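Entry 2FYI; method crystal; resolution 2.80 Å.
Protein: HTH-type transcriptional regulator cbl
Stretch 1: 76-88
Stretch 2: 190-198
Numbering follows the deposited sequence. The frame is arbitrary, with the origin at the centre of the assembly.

Stretch 1 (76-88) DPQLVAFPWFRWH
Stretch 2, residues 190-198: TVWLGLKRG

How do the strands run? The strand from Leu 79 onward, extended except at Trp 84, runs antiparallel to 190-196, their directions 146° apart. Arg 86 faces Thr 190, Pro 83 Trp 192, Ala 81 Gly 194 and Leu 79 Lys 196, with CA-CA distances of 4.5, 4.7, 4.1 and 4.7 Å.

Why does the register slip at Val 191? Trp 84, with phi/psi -93/-59, breaks the extended pattern: Val 191 O accepts from Trp 84 N (2.7 Å), while Val 191 N donates to Phe 85 O (3.0 Å). Val 191 (chi1 t) lays CG2 over the face of the Phe 85 ring (chi1 p), 3.8 Å from CZ.

What follows along Trp 192 to Leu 195? Trp 192 (m, chi2 91°) packs CE3 against Ala 81 CB (3.7 Å), an apolar contact. Leu 193 N and O hydrogen-bond Phe 82 O and N, both at 2.7 Å; Leu 193 CD1 makes apolar contact with Trp 84 CB (3.5 Å). Gly 194 CA approaches Val 80 O (3.2 Å), and Leu 195 N and O hydrogen-bond Val 80 O and N at 3.0 Å. Each couple closes a ring between facing residues, all four side chains sharing one sheet face.

How does the contact end? Past Lys 196, Arg 197 N donates to Gln 78 O (3.2 Å), a carbonyl within the type I turn from Asp 76 to Leu 79. The Arg 197 guanidinium (chi1-chi3 t, t, m) covers Val 80 CG2, 3.3 Å from CZ, and NH2 bonds weakly to Leu 79 O (3.4 Å).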

# COMPACT_ATOMS: atom_id res chain seq x y z
N ASP A 76 7.06 6.18 -21.97
CA ASP A 76 6.95 4.89 -22.60
C ASP A 76 6.49 5.07 -24.03
O ASP A 76 5.44 5.66 -24.29
CB ASP A 76 5.96 4.03 -21.82
CG ASP A 76 5.87 2.60 -22.35
OD1 ASP A 76 6.10 2.35 -23.58
OD2 ASP A 76 5.52 1.74 -21.50
N PRO A 77 7.28 4.55 -24.98
CA PRO A 77 6.99 4.68 -26.40
C PRO A 77 5.61 4.14 -26.76
O PRO A 77 5.03 4.56 -27.76
CB PRO A 77 8.06 3.79 -27.06
CG PRO A 77 9.16 3.73 -26.10
CD PRO A 77 8.52 3.79 -24.73
N GLN A 78 5.08 3.21 -25.97
CA GLN A 78 3.79 2.63 -26.34
C GLN A 78 2.60 3.27 -25.65
O GLN A 78 1.47 2.85 -25.84
CB GLN A 78 3.76 1.16 -26.05
CG GLN A 78 4.47 0.34 -27.04
CD GLN A 78 4.58 -1.08 -26.53
OE1 GLN A 78 4.29 -1.37 -25.33
NE2 GLN A 78 4.99 -1.99 -27.42
N LEU A 79 2.85 4.26 -24.83
CA LEU A 79 1.74 4.95 -24.22
C LEU A 79 1.73 6.42 -24.61
O LEU A 79 2.68 6.92 -25.20
CB LEU A 79 1.76 4.79 -22.70
CG LEU A 79 1.85 3.36 -22.18
CD1 LEU A 79 1.95 3.42 -20.69
CD2 LEU A 79 0.66 2.50 -22.63
N VAL A 80 0.63 7.09 -24.29
CA VAL A 80 0.49 8.52 -24.49
C VAL A 80 -0.04 9.07 -23.16
O VAL A 80 -1.05 8.58 -22.66
CB VAL A 80 -0.59 8.80 -25.56
CG1 VAL A 80 -0.80 10.29 -25.72
CG2 VAL A 80 -0.22 8.17 -26.88
N ALA A 81 0.62 10.09 -22.60
CA ALA A 81 0.25 10.53 -21.27
C ALA A 81 -0.09 12.00 -21.24
O ALA A 81 0.55 12.81 -21.90
CB ALA A 81 1.34 10.22 -20.30
N PHE A 82 -1.11 12.34 -20.45
CA PHE A 82 -1.49 13.74 -20.27
C PHE A 82 -1.35 14.08 -18.81
O PHE A 82 -1.63 13.24 -17.94
CB PHE A 82 -2.94 13.93 -20.67
CG PHE A 82 -3.28 13.41 -22.03
CD1 PHE A 82 -3.59 12.07 -22.22
CD2 PHE A 82 -3.33 14.25 -23.13
CE1 PHE A 82 -3.94 11.57 -23.50
CE2 PHE A 82 -3.67 13.76 -24.41
CZ PHE A 82 -3.97 12.42 -24.59
N PRO A 83 -0.92 15.31 -18.54
CA PRO A 83 -0.74 15.85 -17.18
C PRO A 83 -2.08 16.07 -16.48
O PRO A 83 -2.97 16.71 -17.03
CB PRO A 83 0.01 17.16 -17.41
CG PRO A 83 -0.20 17.50 -18.84
CD PRO A 83 -0.56 16.27 -19.60
N TRP A 84 -2.23 15.53 -15.29
CA TRP A 84 -3.44 15.78 -14.55
C TRP A 84 -3.28 16.98 -13.60
O TRP A 84 -4.00 17.96 -13.72
CB TRP A 84 -3.91 14.52 -13.85
CG TRP A 84 -5.15 14.70 -13.11
CD1 TRP A 84 -6.02 15.76 -13.18
CD2 TRP A 84 -5.72 13.77 -12.19
NE1 TRP A 84 -7.09 15.55 -12.36
CE2 TRP A 84 -6.93 14.33 -11.73
CE3 TRP A 84 -5.32 12.52 -11.72
CZ2 TRP A 84 -7.74 13.68 -10.80
CZ3 TRP A 84 -6.13 11.88 -10.80
CH2 TRP A 84 -7.32 12.47 -10.34
N PHE A 85 -2.32 16.92 -12.68
CA PHE A 85 -1.98 18.08 -11.86
C PHE A 85 -0.57 17.93 -11.32
O PHE A 85 0.04 16.85 -11.44
CB PHE A 85 -2.98 18.26 -10.72
CG PHE A 85 -3.05 17.09 -9.82
CD1 PHE A 85 -2.14 16.95 -8.78
CD2 PHE A 85 -3.99 16.08 -10.04
CE1 PHE A 85 -2.18 15.84 -7.94
CE2 PHE A 85 -4.04 14.94 -9.21
CZ PHE A 85 -3.12 14.82 -8.15
N ARG A 86 -0.03 19.00 -10.73
CA ARG A 86 1.29 18.93 -10.07
C ARG A 86 1.24 18.92 -8.55
O ARG A 86 0.28 19.37 -7.94
CB ARG A 86 2.23 20.00 -10.59
CG ARG A 86 2.55 19.72 -12.01
CD ARG A 86 2.83 20.98 -12.73
NE ARG A 86 4.26 21.09 -13.01
CZ ARG A 86 5.16 21.72 -12.26
NH1 ARG A 86 4.82 22.37 -11.12
NH2 ARG A 86 6.43 21.71 -12.65
N TRP A 87 2.28 18.34 -7.95
CA TRP A 87 2.32 18.19 -6.51
C TRP A 87 3.72 18.09 -5.96
O TRP A 87 4.65 17.74 -6.69
CB TRP A 87 1.56 16.96 -6.10
CG TRP A 87 2.13 15.71 -6.61
CD1 TRP A 87 1.84 15.10 -7.79
CD2 TRP A 87 3.09 14.86 -5.94
NE1 TRP A 87 2.54 13.92 -7.90
CE2 TRP A 87 3.31 13.75 -6.78
CE3 TRP A 87 3.77 14.93 -4.71
CZ2 TRP A 87 4.19 12.71 -6.43
CZ3 TRP A 87 4.63 13.90 -4.37
CH2 TRP A 87 4.84 12.81 -5.23
N HIS A 88 3.84 18.39 -4.67
CA HIS A 88 5.13 18.43 -3.99
C HIS A 88 5.14 17.56 -2.77
O HIS A 88 4.10 17.28 -2.16
CB HIS A 88 5.39 19.83 -3.48
CG HIS A 88 5.80 20.80 -4.54
ND1 HIS A 88 7.12 21.05 -4.83
CD2 HIS A 88 5.08 21.59 -5.35
CE1 HIS A 88 7.20 21.96 -5.79
NE2 HIS A 88 5.97 22.30 -6.12
N THR A 190 4.49 15.31 -11.29
CA THR A 190 3.28 15.39 -12.08
C THR A 190 2.56 14.07 -12.06
O THR A 190 3.19 13.00 -12.07
CB THR A 190 3.57 15.67 -13.51
OG1 THR A 190 4.31 16.88 -13.60
CG2 THR A 190 2.28 15.81 -14.25
N VAL A 191 1.23 14.12 -12.04
CA VAL A 191 0.48 12.88 -12.12
C VAL A 191 -0.05 12.79 -13.53
O VAL A 191 -0.68 13.72 -14.00
CB VAL A 191 -0.70 12.87 -11.19
CG1 VAL A 191 -1.39 11.55 -11.35
CG2 VAL A 191 -0.25 13.03 -9.80
N TRP A 192 0.21 11.65 -14.17
CA TRP A 192 -0.17 11.44 -15.55
C TRP A 192 -1.36 10.55 -15.70
O TRP A 192 -1.60 9.61 -14.91
CB TRP A 192 0.98 10.83 -16.33
CG TRP A 192 2.21 11.64 -16.26
CD1 TRP A 192 3.22 11.54 -15.35
CD2 TRP A 192 2.59 12.70 -17.16
NE1 TRP A 192 4.20 12.47 -15.61
CE2 TRP A 192 3.84 13.19 -16.72
CE3 TRP A 192 1.99 13.27 -18.28
CZ2 TRP A 192 4.50 14.21 -17.35
CZ3 TRP A 192 2.66 14.30 -18.93
CH2 TRP A 192 3.91 14.76 -18.45
N LEU A 193 -2.12 10.85 -16.75
CA LEU A 193 -3.19 10.03 -17.20
C LEU A 193 -2.67 9.45 -18.51
O LEU A 193 -2.33 10.21 -19.43
CB LEU A 193 -4.35 10.92 -17.49
CG LEU A 193 -4.86 11.70 -16.29
CD1 LEU A 193 -5.33 13.07 -16.73
CD2 LEU A 193 -5.97 10.90 -15.58
N GLY A 194 -2.59 8.12 -18.59
CA GLY A 194 -2.09 7.47 -19.79
C GLY A 194 -3.11 6.58 -20.49
O GLY A 194 -4.00 6.02 -19.85
N LEU A 195 -2.99 6.47 -21.81
CA LEU A 195 -3.79 5.52 -22.58
C LEU A 195 -2.84 4.80 -23.50
O LEU A 195 -1.74 5.33 -23.82
CB LEU A 195 -4.82 6.25 -23.46
CG LEU A 195 -5.78 7.17 -22.72
CD1 LEU A 195 -6.47 8.13 -23.65
CD2 LEU A 195 -6.76 6.27 -22.03
N LYS A 196 -3.24 3.62 -23.97
CA LYS A 196 -2.48 2.93 -25.00
C LYS A 196 -2.51 3.71 -26.31
O LYS A 196 -3.57 4.15 -26.78
CB LYS A 196 -3.05 1.54 -25.21
CG LYS A 196 -2.32 0.68 -26.20
CD LYS A 196 -3.03 -0.66 -26.17
CE LYS A 196 -2.84 -1.46 -27.43
NZ LYS A 196 -1.54 -2.14 -27.35
N ARG A 197 -1.34 3.89 -26.91
CA ARG A 197 -1.25 4.68 -28.14
C ARG A 197 -1.89 3.97 -29.33
O ARG A 197 -1.80 2.75 -29.45
CB ARG A 197 0.20 4.98 -28.43
CG ARG A 197 0.46 5.74 -29.67
CD ARG A 197 1.94 5.87 -29.78
NE ARG A 197 2.44 6.80 -28.78
CZ ARG A 197 2.39 8.13 -28.92
NH1 ARG A 197 1.84 8.66 -30.04
NH2 ARG A 197 2.88 8.93 -27.98
N GLY A 198 -2.53 4.73 -30.21
CA GLY A 198 -3.27 4.16 -31.34
C GLY A 198 -4.47 3.30 -30.95
O GLY A 198 -5.07 2.64 -31.80